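Local coordinates for protein alpha-L-arabinofuranosidase B (Aspergillus kawachii, PDB 6SXT) that hydrolyses terminal non-reducing alpha-L-arabinofuranosides in arabinoxylan, arabinan and arabinogalactan, helping to degrade plant hemicellulose, at residues Thr189-Met201 against Ser210-Ile223. Numbering follows the deposited sequence.
Sequences TWGYGAGDGPWIM and SGADEGYNSGDPSI. With EDO (1,2-ethanediol), chain P.
With chi1 at -69°, Ser222 sets its OG beside its backbone N, reaching into the bend 194-197; Ser210, at chi1 56°, tucks its OG between N and carbonyl carbon, against the backbone of Tyr192. Ser222 OG donates to Ala194 O (2.7 Å), in the carbonyl plane on a lone pair, and accepts from Gly197 N (2.8 Å), so one hydroxyl ties the two ends of this bend together. Trp199 NE1 reaches the same Ala194 O almost straight. That indole is sandwiched: Gly197 CA sits over the centre of one face, Gly193 N and Tyr192 CB nearer the rim of the other. Ser210 OG donates to Tyr192 O (2.7 Å) and accepts a hydrogen bond from Asn217 ND2; Asn217 N also binds Tyr192 O, completing a lone beta bridge with Tyr192 N to Gly215 O. The bridged pair's side chains also touch, Tyr192 CE1 to Tyr216 CD1 at 3.5 Å, rings oblique. Backbone bonds Ala194 N to Asp220 O and Ile223 N to Pro198 O hold the catalytic domain's loop after strand 208-209 against strand 199-203 and the loop before it. A water joins Ile200 N to Asp220 OD1. Ile223 CD1 touches Ile200 CD1, and both side chains touch Val228. Trp190 lines the catalytic pocket, touching the bound inhibitor. Asp220 OD2, 2.6 Å from Ile200 O, is probably protonated and donates to it, which would make Asp220 a neutral acid where loop 210-223 meets strand 199-203.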
loop_
_atom_site.group_PDB
_atom_site.type_symbol
_atom_site.label_atom_id
_atom_site.label_comp_id
_atom_site.label_asym_id
_atom_site.label_seq_id
_atom_site.Cartn_x
_atom_site.Cartn_y
_atom_site.Cartn_z
ATOM N N THR A 189 11.616 -6.823 16.170
ATOM C CA THR A 189 11.279 -8.072 16.908
ATOM C C THR A 189 12.344 -9.129 16.679
ATOM O O THR A 189 12.711 -9.870 17.621
ATOM C CB THR A 189 9.884 -8.553 16.515
ATOM O OG1 THR A 189 8.975 -7.493 16.792
ATOM C CG2 THR A 189 9.491 -9.846 17.183
ATOM N N TRP A 190 12.851 -9.224 15.464
ATOM C CA TRP A 190 13.904 -10.168 15.070
ATOM C C TRP A 190 15.147 -9.378 14.662
ATOM O O TRP A 190 15.935 -8.940 15.512
ATOM C CB TRP A 190 13.330 -11.082 13.970
ATOM C CG TRP A 190 12.084 -11.827 14.344
ATOM C CD1 TRP A 190 12.014 -13.032 15.009
ATOM C CD2 TRP A 190 10.726 -11.478 14.025
ATOM N NE1 TRP A 190 10.704 -13.409 15.145
ATOM C CE2 TRP A 190 9.883 -12.468 14.575
ATOM C CE3 TRP A 190 10.118 -10.368 13.378
ATOM C CZ2 TRP A 190 8.493 -12.415 14.442
ATOM C CZ3 TRP A 190 8.748 -10.337 13.226
ATOM C CH2 TRP A 190 7.942 -11.345 13.771
ATOM N N GLY A 191 15.337 -9.147 13.382
ATOM C CA GLY A 191 16.505 -8.455 12.873
ATOM C C GLY A 191 16.241 -6.969 12.747
ATOM O O GLY A 191 15.097 -6.568 12.681
ATOM N N TYR A 192 17.337 -6.249 12.548
ATOM C CA TYR A 192 17.303 -4.808 12.218
ATOM C C TYR A 192 18.705 -4.379 11.830
ATOM O O TYR A 192 19.724 -5.136 11.932
ATOM C CB TYR A 192 16.642 -4.008 13.343
ATOM C CG TYR A 192 17.409 -4.138 14.644
ATOM C CD1 TYR A 192 18.482 -3.310 14.924
ATOM C CD2 TYR A 192 17.105 -5.144 15.549
ATOM C CE1 TYR A 192 19.218 -3.436 16.108
ATOM C CE2 TYR A 192 17.846 -5.297 16.730
ATOM C CZ TYR A 192 18.896 -4.434 17.007
ATOM O OH TYR A 192 19.669 -4.567 18.144
ATOM N N GLY A 193 18.782 -3.214 11.187
ATOM C CA GLY A 193 20.030 -2.685 10.660
ATOM C C GLY A 193 20.448 -1.407 11.404
ATOM O O GLY A 193 19.926 -1.145 12.531
ATOM N N ALA A 194 21.328 -0.662 10.759
ATOM C CA ALA A 194 21.866 0.633 11.248
ATOM C C ALA A 194 20.764 1.694 11.248
ATOM O O ALA A 194 19.814 1.679 10.398
ATOM C CB ALA A 194 23.058 1.032 10.436
ATOM N N GLY A 195 20.804 2.622 12.206
ATOM C CA GLY A 195 19.881 3.767 12.250
ATOM C C GLY A 195 18.490 3.440 12.734
ATOM O O GLY A 195 18.317 2.478 13.491
ATOM N N ASP A 196 17.511 4.199 12.264
ATOM C CA ASP A 196 16.112 4.164 12.768
ATOM C C ASP A 196 15.169 3.403 11.809
ATOM O O ASP A 196 13.962 3.293 12.124
ATOM C CB ASP A 196 15.546 5.564 12.944
ATOM C CG ASP A 196 16.145 6.316 14.123
ATOM O OD1 ASP A 196 16.605 5.662 15.078
ATOM O OD2 ASP A 196 16.186 7.534 14.036
ATOM N N GLY A 197 15.695 2.878 10.705
ATOM C CA GLY A 197 14.846 2.128 9.766
ATOM C C GLY A 197 14.159 3.068 8.786
ATOM O O GLY A 197 14.407 4.270 8.726
ATOM N N PRO A 198 13.356 2.537 7.853
ATOM C CA PRO A 198 13.127 1.090 7.743
ATOM C C PRO A 198 14.301 0.370 7.116
ATOM O O PRO A 198 15.230 1.003 6.635
ATOM C CB PRO A 198 11.911 1.048 6.824
ATOM C CG PRO A 198 12.163 2.219 5.864
ATOM C CD PRO A 198 12.784 3.286 6.736
ATOM N N TRP A 199 14.264 -0.963 7.100
ATOM C CA TRP A 199 15.324 -1.825 6.576
ATOM C C TRP A 199 14.698 -2.794 5.584
ATOM O O TRP A 199 13.584 -3.287 5.835
ATOM C CB TRP A 199 16.039 -2.630 7.661
ATOM C CG TRP A 199 16.576 -1.727 8.744
ATOM C CD1 TRP A 199 17.711 -0.999 8.679
ATOM C CD2 TRP A 199 15.979 -1.480 10.025
ATOM N NE1 TRP A 199 17.842 -0.261 9.837
ATOM C CE2 TRP A 199 16.818 -0.559 10.688
ATOM C CE3 TRP A 199 14.829 -1.917 10.679
ATOM C CZ2 TRP A 199 16.498 -0.078 11.961
ATOM C CZ3 TRP A 199 14.521 -1.459 11.940
ATOM C CH2 TRP A 199 15.349 -0.514 12.554
ATOM N N ILE A 200 15.462 -3.133 4.566
ATOM C CA ILE A 200 15.181 -4.334 3.749
ATOM C C ILE A 200 15.769 -5.499 4.501
ATOM O O ILE A 200 16.965 -5.488 4.812
ATOM C CB ILE A 200 15.808 -4.271 2.352
ATOM C CG1 ILE A 200 15.288 -3.050 1.581
ATOM C CG2 ILE A 200 15.555 -5.574 1.649
ATOM C CD1 ILE A 200 16.129 -2.725 0.382
ATOM N N MET A 201 14.932 -6.484 4.786
ATOM C CA MET A 201 15.434 -7.719 5.422
ATOM C C MET A 201 14.864 -8.906 4.652
ATOM O O MET A 201 14.069 -8.714 3.711
ATOM C CB MET A 201 15.023 -7.765 6.887
ATOM C CG MET A 201 15.615 -6.605 7.634
ATOM S SD MET A 201 15.467 -6.724 9.467
ATOM C CE MET A 201 13.882 -5.977 9.669
ATOM N N SER A 210 18.608 -9.233 8.776
ATOM C CA SER A 210 19.320 -8.073 8.192
ATOM C C SER A 210 20.744 -8.457 7.805
ATOM O O SER A 210 21.513 -7.632 7.283
ATOM C CB SER A 210 19.311 -6.915 9.140
ATOM O OG SER A 210 19.888 -7.322 10.399
ATOM N N GLY A 211 21.097 -9.726 7.949
ATOM C CA GLY A 211 22.391 -10.301 7.558
ATOM C C GLY A 211 22.587 -11.648 8.240
ATOM O O GLY A 211 21.608 -12.208 8.710
ATOM N N ALA A 212 23.839 -12.091 8.340
ATOM C CA ALA A 212 24.182 -13.427 8.882
ATOM C C ALA A 212 23.706 -13.600 10.325
ATOM O O ALA A 212 23.395 -14.755 10.724
ATOM C CB ALA A 212 25.690 -13.629 8.773
ATOM N N ASP A 213 23.719 -12.567 11.157
ATOM C CA ASP A 213 23.463 -12.696 12.595
ATOM C C ASP A 213 21.988 -12.464 12.900
ATOM O O ASP A 213 21.327 -11.632 12.235
ATOM C CB ASP A 213 24.377 -11.780 13.425
ATOM C CG ASP A 213 25.852 -12.142 13.322
ATOM O OD1 ASP A 213 26.148 -13.321 13.083
ATOM O OD2 ASP A 213 26.709 -11.242 13.423
ATOM N N GLU A 214 21.423 -13.184 13.868
ATOM C CA GLU A 214 20.128 -12.787 14.442
ATOM C C GLU A 214 20.262 -11.378 15.015
ATOM O O GLU A 214 21.421 -11.001 15.437
ATOM C CB GLU A 214 19.558 -13.707 15.527
ATOM C CG GLU A 214 18.884 -14.956 14.965
ATOM C CD GLU A 214 18.385 -15.920 16.031
ATOM O OE1 GLU A 214 18.859 -15.815 17.180
ATOM O OE2 GLU A 214 17.517 -16.747 15.740
ATOM N N GLY A 215 19.185 -10.596 14.941
ATOM C CA GLY A 215 19.159 -9.205 15.455
ATOM C C GLY A 215 19.960 -8.217 14.601
ATOM O O GLY A 215 19.769 -8.150 13.391
ATOM N N TYR A 216 20.859 -7.425 15.202
ATOM C CA TYR A 216 21.588 -6.321 14.525
ATOM C C TYR A 216 22.620 -6.827 13.534
ATOM O O TYR A 216 23.450 -7.688 13.850
ATOM C CB TYR A 216 22.236 -5.449 15.613
ATOM C CG TYR A 216 23.009 -4.267 15.099
ATOM C CD1 TYR A 216 22.352 -3.224 14.474
ATOM C CD2 TYR A 216 24.396 -4.206 15.196
ATOM C CE1 TYR A 216 23.053 -2.108 14.038
ATOM C CE2 TYR A 216 25.108 -3.105 14.734
ATOM C CZ TYR A 216 24.431 -2.045 14.179
ATOM O OH TYR A 216 25.174 -1.007 13.696
ATOM N N ASN A 217 22.658 -6.216 12.352
ATOM C CA ASN A 217 23.742 -6.336 11.371
ATOM C C ASN A 217 24.041 -4.925 10.886
ATOM O O ASN A 217 23.090 -4.223 10.424
ATOM C CB ASN A 217 23.409 -7.273 10.234
ATOM C CG ASN A 217 23.291 -8.714 10.680
ATOM O OD1 ASN A 217 24.294 -9.450 10.524
ATOM N ND2 ASN A 217 22.076 -9.109 11.094
ATOM N N SER A 218 25.288 -4.491 11.100
ATOM C CA SER A 218 25.690 -3.076 10.893
ATOM C C SER A 218 25.623 -2.735 9.416
ATOM O O SER A 218 25.626 -1.540 9.082
ATOM C CB SER A 218 27.107 -2.844 11.504
ATOM O OG SER A 218 28.090 -3.599 10.737
ATOM N N GLY A 219 25.764 -3.722 8.537
ATOM C CA GLY A 219 25.930 -3.445 7.119
ATOM C C GLY A 219 24.585 -3.239 6.416
ATOM O O GLY A 219 24.656 -3.072 5.189
ATOM N N ASP A 220 23.488 -3.371 7.143
ATOM C CA ASP A 220 22.145 -3.166 6.512
ATOM C C ASP A 220 21.679 -1.766 6.863
ATOM O O ASP A 220 21.236 -1.494 7.958
ATOM C CB ASP A 220 21.124 -4.196 6.979
ATOM C CG ASP A 220 19.913 -4.327 6.057
ATOM O OD1 ASP A 220 20.006 -3.834 4.945
ATOM O OD2 ASP A 220 18.920 -4.998 6.473
ATOM N N PRO A 221 21.710 -0.823 5.912
ATOM C CA PRO A 221 21.382 0.558 6.255
ATOM C C PRO A 221 19.896 0.866 6.321
ATOM O O PRO A 221 19.070 0.149 5.723
ATOM C CB PRO A 221 21.998 1.329 5.073
ATOM C CG PRO A 221 21.796 0.373 3.919
ATOM C CD PRO A 221 22.065 -1.001 4.499
ATOM N N SER A 222 19.531 1.945 7.008
ATOM C CA SER A 222 18.186 2.553 6.915
ATOM C C SER A 222 17.949 2.992 5.472
ATOM O O SER A 222 18.859 3.585 4.869
ATOM C CB SER A 222 18.009 3.731 7.826
ATOM O OG SER A 222 17.992 3.325 9.192
ATOM N N ILE A 223 16.742 2.752 4.976
ATOM C CA ILE A 223 16.337 3.183 3.608
ATOM C C ILE A 223 15.828 4.625 3.664
ATOM O O ILE A 223 14.929 4.899 4.419
ATOM C CB ILE A 223 15.223 2.249 3.117
ATOM C CG1 ILE A 223 15.773 0.812 2.991
ATOM C CG2 ILE A 223 14.604 2.766 1.804
ATOM C CD1 ILE A 223 17.085 0.685 2.285
HETATM C C1 EDO P . 26.542 -6.610 7.784
HETATM O O1 EDO P . 26.707 -6.255 9.166
HETATM C C2 EDO P . 25.565 -7.677 7.343
HETATM O O2 EDO P . 24.311 -7.348 6.578
HETATM O O HOH W 1 18.106 -1.960 4.257
#